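Local coordinates for 5-carboxyvanillate decarboxylase (Sphingomonas paucimobilis, PDB 4L6D), which probably removes a carboxyl group from 5-carboxyvanillate to give vanillate, using a manganese ion held in an amidohydrolase-fold active site, at residues Phe215-Leu221 and Tyr262-Phe267; Leu150-Asp154 and Asn205-Met209; Met49-Leu53 and Asp297-Gln301. All blocks are in the same frame, centred on the assembly; numbering follows the deposited sequence.

Contact 1. Residues Phe215-Leu221 and Tyr262-Phe267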
# COMPACT_ATOMS: atom_id res chain seq x y z
N PHE A 215 -17.17 -8.84 -7.58
CA PHE A 215 -17.98 -7.87 -8.30
C PHE A 215 -18.56 -8.35 -9.63
O PHE A 215 -19.36 -7.65 -10.24
CB PHE A 215 -17.25 -6.53 -8.41
CG PHE A 215 -16.83 -6.00 -7.07
CD1 PHE A 215 -17.74 -5.38 -6.25
CD2 PHE A 215 -15.52 -6.20 -6.61
CE1 PHE A 215 -17.36 -4.91 -4.98
CE2 PHE A 215 -15.14 -5.73 -5.36
CZ PHE A 215 -16.06 -5.09 -4.54
N ASP A 216 -18.18 -9.55 -10.07
CA ASP A 216 -18.94 -10.21 -11.13
C ASP A 216 -20.13 -10.94 -10.51
O ASP A 216 -21.20 -11.03 -11.12
CB ASP A 216 -18.08 -11.19 -11.93
CG ASP A 216 -17.15 -10.48 -12.91
OD1 ASP A 216 -17.35 -9.27 -13.19
OD2 ASP A 216 -16.24 -11.15 -13.41
N ARG A 217 -19.95 -11.46 -9.30
CA ARG A 217 -21.04 -12.14 -8.60
C ARG A 217 -22.10 -11.14 -8.14
O ARG A 217 -23.29 -11.41 -8.22
CB ARG A 217 -20.49 -12.92 -7.41
CG ARG A 217 -21.52 -13.76 -6.68
CD ARG A 217 -20.88 -14.53 -5.55
NE ARG A 217 -20.11 -15.67 -6.02
CZ ARG A 217 -20.62 -16.89 -6.19
NH1 ARG A 217 -21.90 -17.12 -5.93
NH2 ARG A 217 -19.85 -17.88 -6.63
N PHE A 218 -21.65 -9.99 -7.64
CA PHE A 218 -22.55 -8.94 -7.15
C PHE A 218 -22.21 -7.60 -7.79
O PHE A 218 -21.61 -6.72 -7.16
CB PHE A 218 -22.45 -8.81 -5.62
CG PHE A 218 -22.64 -10.10 -4.87
CD1 PHE A 218 -23.88 -10.71 -4.80
CD2 PHE A 218 -21.57 -10.69 -4.21
CE1 PHE A 218 -24.05 -11.91 -4.10
CE2 PHE A 218 -21.73 -11.87 -3.51
CZ PHE A 218 -22.98 -12.48 -3.44
N PRO A 219 -22.57 -7.45 -9.08
CA PRO A 219 -22.10 -6.30 -9.85
C PRO A 219 -22.70 -4.97 -9.42
O PRO A 219 -22.17 -3.94 -9.83
CB PRO A 219 -22.51 -6.64 -11.29
CG PRO A 219 -23.68 -7.58 -11.13
CD PRO A 219 -23.32 -8.41 -9.91
N ARG A 220 -23.77 -4.98 -8.63
CA ARG A 220 -24.35 -3.71 -8.18
C ARG A 220 -23.89 -3.27 -6.79
O ARG A 220 -24.40 -2.30 -6.25
CB ARG A 220 -25.88 -3.76 -8.19
CG ARG A 220 -26.47 -4.00 -9.57
CD ARG A 220 -26.51 -2.73 -10.39
NE ARG A 220 -27.35 -1.69 -9.80
CZ ARG A 220 -28.68 -1.63 -9.91
NH1 ARG A 220 -29.34 -2.56 -10.57
NH2 ARG A 220 -29.34 -0.63 -9.34
N LEU A 221 -22.93 -3.98 -6.19
CA LEU A 221 -22.35 -3.53 -4.93
C LEU A 221 -21.72 -2.15 -5.06
O LEU A 221 -21.08 -1.84 -6.07
CB LEU A 221 -21.25 -4.48 -4.49
CG LEU A 221 -21.64 -5.76 -3.80
CD1 LEU A 221 -20.38 -6.54 -3.48
CD2 LEU A 221 -22.44 -5.46 -2.52
N TYR A 262 -13.41 -2.40 -12.17
CA TYR A 262 -14.17 -2.64 -10.94
C TYR A 262 -14.00 -1.50 -9.97
O TYR A 262 -14.96 -1.09 -9.31
CB TYR A 262 -13.77 -3.95 -10.26
CG TYR A 262 -14.10 -5.14 -11.11
CD1 TYR A 262 -15.43 -5.51 -11.31
CD2 TYR A 262 -13.10 -5.86 -11.75
CE1 TYR A 262 -15.75 -6.58 -12.11
CE2 TYR A 262 -13.41 -6.94 -12.56
CZ TYR A 262 -14.74 -7.29 -12.74
OH TYR A 262 -15.07 -8.35 -13.56
N PHE A 263 -12.78 -0.99 -9.83
CA PHE A 263 -12.58 0.04 -8.83
C PHE A 263 -13.40 1.28 -9.20
O PHE A 263 -14.06 1.85 -8.34
CB PHE A 263 -11.10 0.39 -8.63
CG PHE A 263 -10.86 1.16 -7.37
CD1 PHE A 263 -10.81 0.50 -6.15
CD2 PHE A 263 -10.80 2.54 -7.38
CE1 PHE A 263 -10.64 1.19 -4.97
CE2 PHE A 263 -10.63 3.25 -6.19
CZ PHE A 263 -10.55 2.58 -4.98
N ARG A 264 -13.42 1.66 -10.47
CA ARG A 264 -14.18 2.84 -10.86
C ARG A 264 -15.69 2.57 -10.87
O ARG A 264 -16.48 3.47 -10.55
CB ARG A 264 -13.73 3.38 -12.22
CG ARG A 264 -12.30 3.93 -12.23
CD ARG A 264 -11.95 4.56 -13.58
NE ARG A 264 -10.50 4.57 -13.79
CZ ARG A 264 -9.81 3.58 -14.36
NH1 ARG A 264 -10.44 2.50 -14.81
NH2 ARG A 264 -8.50 3.69 -14.50
N ARG A 265 -16.11 1.35 -11.23
CA ARG A 265 -17.54 1.04 -11.33
C ARG A 265 -18.16 0.84 -9.95
O ARG A 265 -19.25 1.36 -9.67
CB ARG A 265 -17.77 -0.22 -12.17
CG ARG A 265 -19.25 -0.49 -12.48
CD ARG A 265 -19.45 -1.82 -13.22
NE ARG A 265 -19.16 -2.95 -12.33
CZ ARG A 265 -19.35 -4.23 -12.62
NH1 ARG A 265 -19.85 -4.59 -13.80
NH2 ARG A 265 -19.06 -5.15 -11.71
N ASN A 266 -17.47 0.08 -9.11
CA ASN A 266 -18.03 -0.39 -7.84
C ASN A 266 -17.56 0.33 -6.59
O ASN A 266 -18.14 0.12 -5.51
CB ASN A 266 -17.77 -1.89 -7.68
CG ASN A 266 -18.53 -2.72 -8.69
OD1 ASN A 266 -17.99 -3.14 -9.73
ND2 ASN A 266 -19.81 -2.96 -8.41
N PHE A 267 -16.53 1.16 -6.71
CA PHE A 267 -16.01 1.85 -5.53
C PHE A 267 -16.11 3.36 -5.66
O PHE A 267 -16.11 3.91 -6.76
CB PHE A 267 -14.53 1.52 -5.29
CG PHE A 267 -14.26 0.10 -4.86
CD1 PHE A 267 -14.42 -0.94 -5.75
CD2 PHE A 267 -13.78 -0.16 -3.60
CE1 PHE A 267 -14.14 -2.26 -5.36
CE2 PHE A 267 -13.49 -1.47 -3.20
CZ PHE A 267 -13.68 -2.51 -4.08
O HOH W 1 -19.63 -7.54 -13.64
O HOH W 2 -21.74 0.27 -7.74
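Asn-266 uses both ends of its carboxamide: ND2 across the contact, OD1 within the end of its own helix, 259-266. Asn-266 ND2 donates to the carbonyls Pro-219 O and Leu-221 O, both at 2.9 Å, so it clasps the type I turn Phe-218 to Leu-221, which is closed by Leu-221 N to Phe-218 O at 3.2 Å. Asn-266 OD1 accepts from Arg-265 NE (2.9 Å) and Arg-265 NH2 (3.0 Å), which fixes the guanidinium with one face over Pro-219 O. A water accepts from Arg-265 NH1 and donates to Asp-216 OD1; the same carboxylate oxygen takes a very short bond, 2.5 Å, from Tyr-262 OH, which is also hydrogen-bonded to Leu-257 N, while Asp-216 OD2 is met by Lys-256 N. A second water donates to Leu-221 O and, weakly, to Arg-265 O. The two segments lead into neighbouring parallel strands, 223-225 and 267-270, of the TIM-type barrel, so these bonds tie successive beta-alpha units at the strand starts. Phe-215 CB lies 3.6 Å from Tyr-262 CD1, and the edge of Phe-267 approaches the face of the Phe-215 ring, centroids 5.2 Å apart, planes at 62°. Ile-210 of helix 197-211 touches all three rings.

Contact 2. Residues Leu150-Asp154 and Asn205-Met209; sequences LYYDD and NAVRM
Arg-208, Asn-205 and Tyr-151 carry most of the buried surface. Asn-205 to Met-209 is regular helix within 197-211; Leu-150 and Tyr-151 are extended, and a type I turn runs from Tyr-151 to Asp-154, closed by Asp-154 N to Tyr-151 O at 3.1 Å. CA atoms pair Tyr-151 with Asn-205 (5.4 Å) and Asp-153 with Met-209 (4.6 Å). Asn-205, chi1 t, brings OD1 to 3.0 Å from Tyr-152 N, holding the turn by its backbone, while its ND2 bonds Ser-145. Arg-208, chi1 m, chi2 t and chi3 p, forms a two-pronged salt bridge with Asp-153, which takes chi1 p: NE to OD1 and NH2 to OD2, both 2.9 Å. The turn belongs to the loop between strand 140-144 and helix 158-167 of the TIM-type barrel, here set against a later barrel helix. Across the dimer interface Arg-208 NH2 also pairs with Asp-188 of the second subunit, and Asp-153 OD2 with its Tyr-189. Tyr-151, chi1 m, points toward the helix, its ring between Asn-205 (CD1 to CG, 3.4 Å) and Arg-208 (CD2 to CD, 3.5 Å); its OH reaches Glu-201 and Ser-179. Tyr-152 rests CB 3.7 Å from Met-209 CG, with its OH on Thr-147.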
# COMPACT_ATOMS: atom_id res chain seq x y z
N LEU A 150 -10.53 -13.30 8.30
CA LEU A 150 -10.85 -13.65 6.92
C LEU A 150 -11.20 -12.38 6.19
O LEU A 150 -11.73 -11.43 6.77
CB LEU A 150 -12.04 -14.59 6.87
CG LEU A 150 -11.89 -15.92 7.58
CD1 LEU A 150 -13.22 -16.65 7.59
CD2 LEU A 150 -10.82 -16.75 6.91
N TYR A 151 -10.92 -12.37 4.88
CA TYR A 151 -11.23 -11.24 4.03
C TYR A 151 -12.49 -11.50 3.20
O TYR A 151 -13.00 -12.63 3.18
CB TYR A 151 -10.01 -10.90 3.15
CG TYR A 151 -8.86 -10.45 4.01
CD1 TYR A 151 -8.90 -9.22 4.65
CD2 TYR A 151 -7.73 -11.25 4.19
CE1 TYR A 151 -7.85 -8.79 5.46
CE2 TYR A 151 -6.68 -10.83 5.01
CZ TYR A 151 -6.74 -9.60 5.63
OH TYR A 151 -5.70 -9.18 6.44
N TYR A 152 -12.99 -10.46 2.53
CA TYR A 152 -14.34 -10.53 1.97
C TYR A 152 -14.43 -11.17 0.59
O TYR A 152 -15.48 -11.15 -0.04
CB TYR A 152 -15.06 -9.17 2.04
CG TYR A 152 -15.28 -8.77 3.48
CD1 TYR A 152 -15.82 -9.68 4.39
CD2 TYR A 152 -14.90 -7.52 3.95
CE1 TYR A 152 -15.99 -9.34 5.72
CE2 TYR A 152 -15.08 -7.16 5.27
CZ TYR A 152 -15.62 -8.08 6.16
OH TYR A 152 -15.79 -7.76 7.49
N ASP A 153 -13.32 -11.77 0.16
CA ASP A 153 -13.37 -12.73 -0.95
C ASP A 153 -13.90 -14.09 -0.49
O ASP A 153 -14.31 -14.90 -1.31
CB ASP A 153 -11.98 -12.91 -1.57
CG ASP A 153 -10.94 -13.42 -0.58
OD1 ASP A 153 -10.75 -12.77 0.47
OD2 ASP A 153 -10.29 -14.45 -0.87
N ASP A 154 -13.88 -14.36 0.81
CA ASP A 154 -14.25 -15.69 1.29
C ASP A 154 -15.75 -15.92 1.08
O ASP A 154 -16.57 -15.07 1.45
CB ASP A 154 -13.89 -15.82 2.78
CG ASP A 154 -13.94 -17.26 3.26
OD1 ASP A 154 -14.97 -17.94 3.09
OD2 ASP A 154 -12.92 -17.72 3.82
N ASN A 205 -7.68 -6.30 1.74
CA ASN A 205 -9.04 -6.83 1.74
C ASN A 205 -9.73 -6.49 0.42
O ASN A 205 -10.21 -7.37 -0.31
CB ASN A 205 -9.80 -6.23 2.93
CG ASN A 205 -11.06 -7.02 3.31
OD1 ASN A 205 -11.54 -7.86 2.55
ND2 ASN A 205 -11.58 -6.74 4.51
N ALA A 206 -9.72 -5.21 0.06
CA ALA A 206 -10.39 -4.78 -1.16
C ALA A 206 -9.80 -5.40 -2.44
O ALA A 206 -10.54 -5.74 -3.37
CB ALA A 206 -10.42 -3.26 -1.26
N VAL A 207 -8.48 -5.51 -2.50
CA VAL A 207 -7.86 -6.13 -3.66
C VAL A 207 -8.26 -7.60 -3.78
O VAL A 207 -8.55 -8.08 -4.88
CB VAL A 207 -6.32 -5.95 -3.64
CG1 VAL A 207 -5.65 -6.80 -4.71
CG2 VAL A 207 -5.98 -4.48 -3.84
N ARG A 208 -8.32 -8.31 -2.66
CA ARG A 208 -8.79 -9.70 -2.67
C ARG A 208 -10.22 -9.76 -3.18
O ARG A 208 -10.57 -10.64 -3.96
CB ARG A 208 -8.72 -10.34 -1.27
CG ARG A 208 -7.31 -10.53 -0.73
CD ARG A 208 -7.35 -11.16 0.68
NE ARG A 208 -7.89 -12.51 0.63
CZ ARG A 208 -7.16 -13.62 0.57
NH1 ARG A 208 -5.84 -13.55 0.65
NH2 ARG A 208 -7.75 -14.80 0.47
N MET A 209 -11.05 -8.81 -2.75
CA MET A 209 -12.44 -8.78 -3.21
C MET A 209 -12.51 -8.64 -4.72
O MET A 209 -13.21 -9.40 -5.40
CB MET A 209 -13.21 -7.63 -2.54
CG MET A 209 -13.46 -7.84 -1.05
SD MET A 209 -14.00 -6.34 -0.20
CE MET A 209 -15.71 -6.22 -0.72

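Contact 3. Residues Met49-Leu53 and Asp297-Gln301. With MN (manganese (II) ion), chain I; VNL (4-hydroxy-3-methoxybenzoate), chain J.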
# COMPACT_ATOMS: atom_id res chain seq x y z
N MET A 49 -11.06 9.62 24.85
CA MET A 49 -11.64 9.20 23.58
C MET A 49 -13.07 8.65 23.66
O MET A 49 -13.89 8.94 22.79
CB MET A 49 -10.71 8.24 22.85
CG MET A 49 -11.12 7.95 21.43
SD MET A 49 -11.17 9.42 20.37
CE MET A 49 -9.44 9.65 19.97
N ILE A 50 -13.39 7.84 24.67
CA ILE A 50 -14.76 7.34 24.80
C ILE A 50 -15.77 8.48 24.84
O ILE A 50 -16.79 8.44 24.15
CB ILE A 50 -14.95 6.42 26.02
CG1 ILE A 50 -14.28 5.07 25.75
CG2 ILE A 50 -16.43 6.23 26.35
CD1 ILE A 50 -14.16 4.19 26.96
N GLY A 51 -15.48 9.51 25.63
CA GLY A 51 -16.37 10.65 25.72
C GLY A 51 -16.54 11.37 24.39
O GLY A 51 -17.66 11.74 24.02
N ARG A 52 -15.44 11.57 23.68
CA ARG A 52 -15.49 12.27 22.40
C ARG A 52 -16.22 11.48 21.31
O ARG A 52 -16.94 12.05 20.50
CB ARG A 52 -14.08 12.70 21.98
CG ARG A 52 -13.42 13.56 23.07
CD ARG A 52 -12.14 14.22 22.64
NE ARG A 52 -12.36 15.09 21.50
CZ ARG A 52 -11.83 14.87 20.31
NH1 ARG A 52 -11.03 13.84 20.13
NH2 ARG A 52 -12.09 15.70 19.31
N LEU A 53 -16.04 10.16 21.33
CA LEU A 53 -16.77 9.28 20.41
C LEU A 53 -18.26 9.26 20.73
O LEU A 53 -19.10 9.22 19.82
CB LEU A 53 -16.21 7.86 20.53
CG LEU A 53 -14.84 7.63 19.89
CD1 LEU A 53 -14.22 6.34 20.42
CD2 LEU A 53 -14.99 7.54 18.38
N ASP A 297 -12.69 12.19 9.57
CA ASP A 297 -12.22 11.19 10.52
C ASP A 297 -12.26 11.71 11.97
O ASP A 297 -11.40 11.38 12.79
CB ASP A 297 -10.81 10.66 10.17
CG ASP A 297 -10.73 9.15 10.20
OD1 ASP A 297 -11.58 8.51 10.86
OD2 ASP A 297 -9.80 8.59 9.58
N TYR A 298 -13.26 12.53 12.28
CA TYR A 298 -13.50 12.98 13.65
C TYR A 298 -14.01 11.78 14.47
O TYR A 298 -14.74 10.95 13.93
CB TYR A 298 -14.55 14.10 13.61
CG TYR A 298 -14.85 14.69 14.97
CD1 TYR A 298 -14.11 15.74 15.47
CD2 TYR A 298 -15.88 14.16 15.76
CE1 TYR A 298 -14.37 16.27 16.72
CE2 TYR A 298 -16.14 14.68 17.01
CZ TYR A 298 -15.39 15.75 17.48
OH TYR A 298 -15.64 16.28 18.72
N PRO A 299 -13.65 11.68 15.77
CA PRO A 299 -12.85 12.58 16.60
C PRO A 299 -11.36 12.25 16.60
O PRO A 299 -10.61 12.82 17.40
CB PRO A 299 -13.43 12.34 17.99
CG PRO A 299 -13.77 10.89 17.99
CD PRO A 299 -14.28 10.61 16.58
N TYR A 300 -10.95 11.35 15.73
CA TYR A 300 -9.55 10.96 15.66
C TYR A 300 -8.68 12.04 15.01
O TYR A 300 -7.47 12.08 15.21
CB TYR A 300 -9.42 9.62 14.95
CG TYR A 300 -10.16 8.50 15.67
CD1 TYR A 300 -9.65 7.94 16.84
CD2 TYR A 300 -11.38 8.02 15.20
CE1 TYR A 300 -10.33 6.92 17.52
CE2 TYR A 300 -12.07 7.01 15.87
CZ TYR A 300 -11.54 6.46 17.03
OH TYR A 300 -12.20 5.46 17.70
N GLN A 301 -9.32 12.90 14.21
CA GLN A 301 -8.68 14.09 13.65
C GLN A 301 -9.58 15.30 13.87
O GLN A 301 -10.79 15.15 14.01
CB GLN A 301 -8.40 13.91 12.16
CG GLN A 301 -7.43 12.78 11.90
CD GLN A 301 -6.71 12.89 10.57
OE1 GLN A 301 -6.21 11.91 10.06
NE2 GLN A 301 -6.62 14.11 10.03
MN MN I . -11.99 6.46 10.79
C1 VNL J . -7.76 6.07 14.86
CO1 VNL J . -7.89 6.91 13.74
CO2 VNL J . -8.72 5.08 15.14
CM1 VNL J . -9.00 6.79 12.89
CM2 VNL J . -9.82 4.93 14.30
OM VNL J . -10.81 4.00 14.50
CZ VNL J . -9.97 5.82 13.15
CC VNL J . -6.58 6.25 15.78
CV VNL J . -10.73 3.08 15.61
O1 VNL J . -5.88 7.29 15.73
O2 VNL J . -6.36 5.36 16.64
O3 VNL J . -11.22 5.84 12.58
O HOH W 3 -17.20 14.79 20.26
O HOH W 4 -10.55 15.89 16.97
O HOH W 5 -14.00 7.05 11.45
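Pro-299 is the main bump of this contact. A cis peptide bond before it turns its ring toward helix 49-54, where Met-49, Arg-52 and Leu-53 form the hollow that receives it. Pro-299 CG sits 3.8 Å from Met-49 SD and 3.6 Å from Leu-53 CD2, and the guanidinium of Arg-52 lies with one face over Pro-299 CB, 3.5 Å from NH1. Arg-52 also reaches past the ring: NH1 donates to Pro-299 O at 2.9 Å, NH2 comes to 3.5 Å from Tyr-298 CE1, and NE is salt-bridged to Glu-59. One water joins Arg-52 NH2 to Pro-299 O; another accepts from Tyr-298 OH and donates to Arg-52 O.

Tyr-300 starts out from the backbone away from the helix, yet its ring swings back beside it. Met-49 makes a Met-aromatic contact with this ring, SD 4.5 Å from its centroid, and its CE lies 3.6 Å from Tyr-300 CD1; Leu-53 CD1 comes to 3.5 Å from Tyr-300 OH, which is hydrogen-bonded to Thr-77. A face of the same ring meets bound vanillate, Tyr-300 CD1 to VNL C1 being 3.3 Å. The loop follows strand 292-293, the eighth of the barrel, and Asp-297 at its start is the metal-binding aspartate: OD1 binds manganese at 2.1 Å, with Glu-8 and His-174 completing the protein ligands. VNL O3 also binds the ion, at 2.0 Å from MN, so Asp-297 and Tyr-300 of one loop serve metal and ligand ring together. Met-49 and Leu-53 lie across the Tyr-300 ring from VNL, leaving apolar and sulfur contacts behind it and metal and phenolic oxygen on the ligand's side.

Contacts 1 and 2 are neighbours, their centres 13 Å apart, and touch where Phe-215 and Phe-267 of contact 1 pack on Met-209 and Ala-206 of contact 2; helices 197-211 and 214-217 are consecutive. Contact 2 closes before contact 1 opens, and both fall between the two segments of contact 3, which brings helix 49-54 to the loop after the last barrel strand. Contact 3 lies across the chain's centre, 32 Å from contact 1 and 28 Å from contact 2 between centres. Both contacts 2 and 3 touch the second subunit, by a salt bridge and by packing of Gln-301; contact 3 also holds the metal site, while contact 1 is a hydrogen-bonded and aromatic junction of successive beta-alpha units.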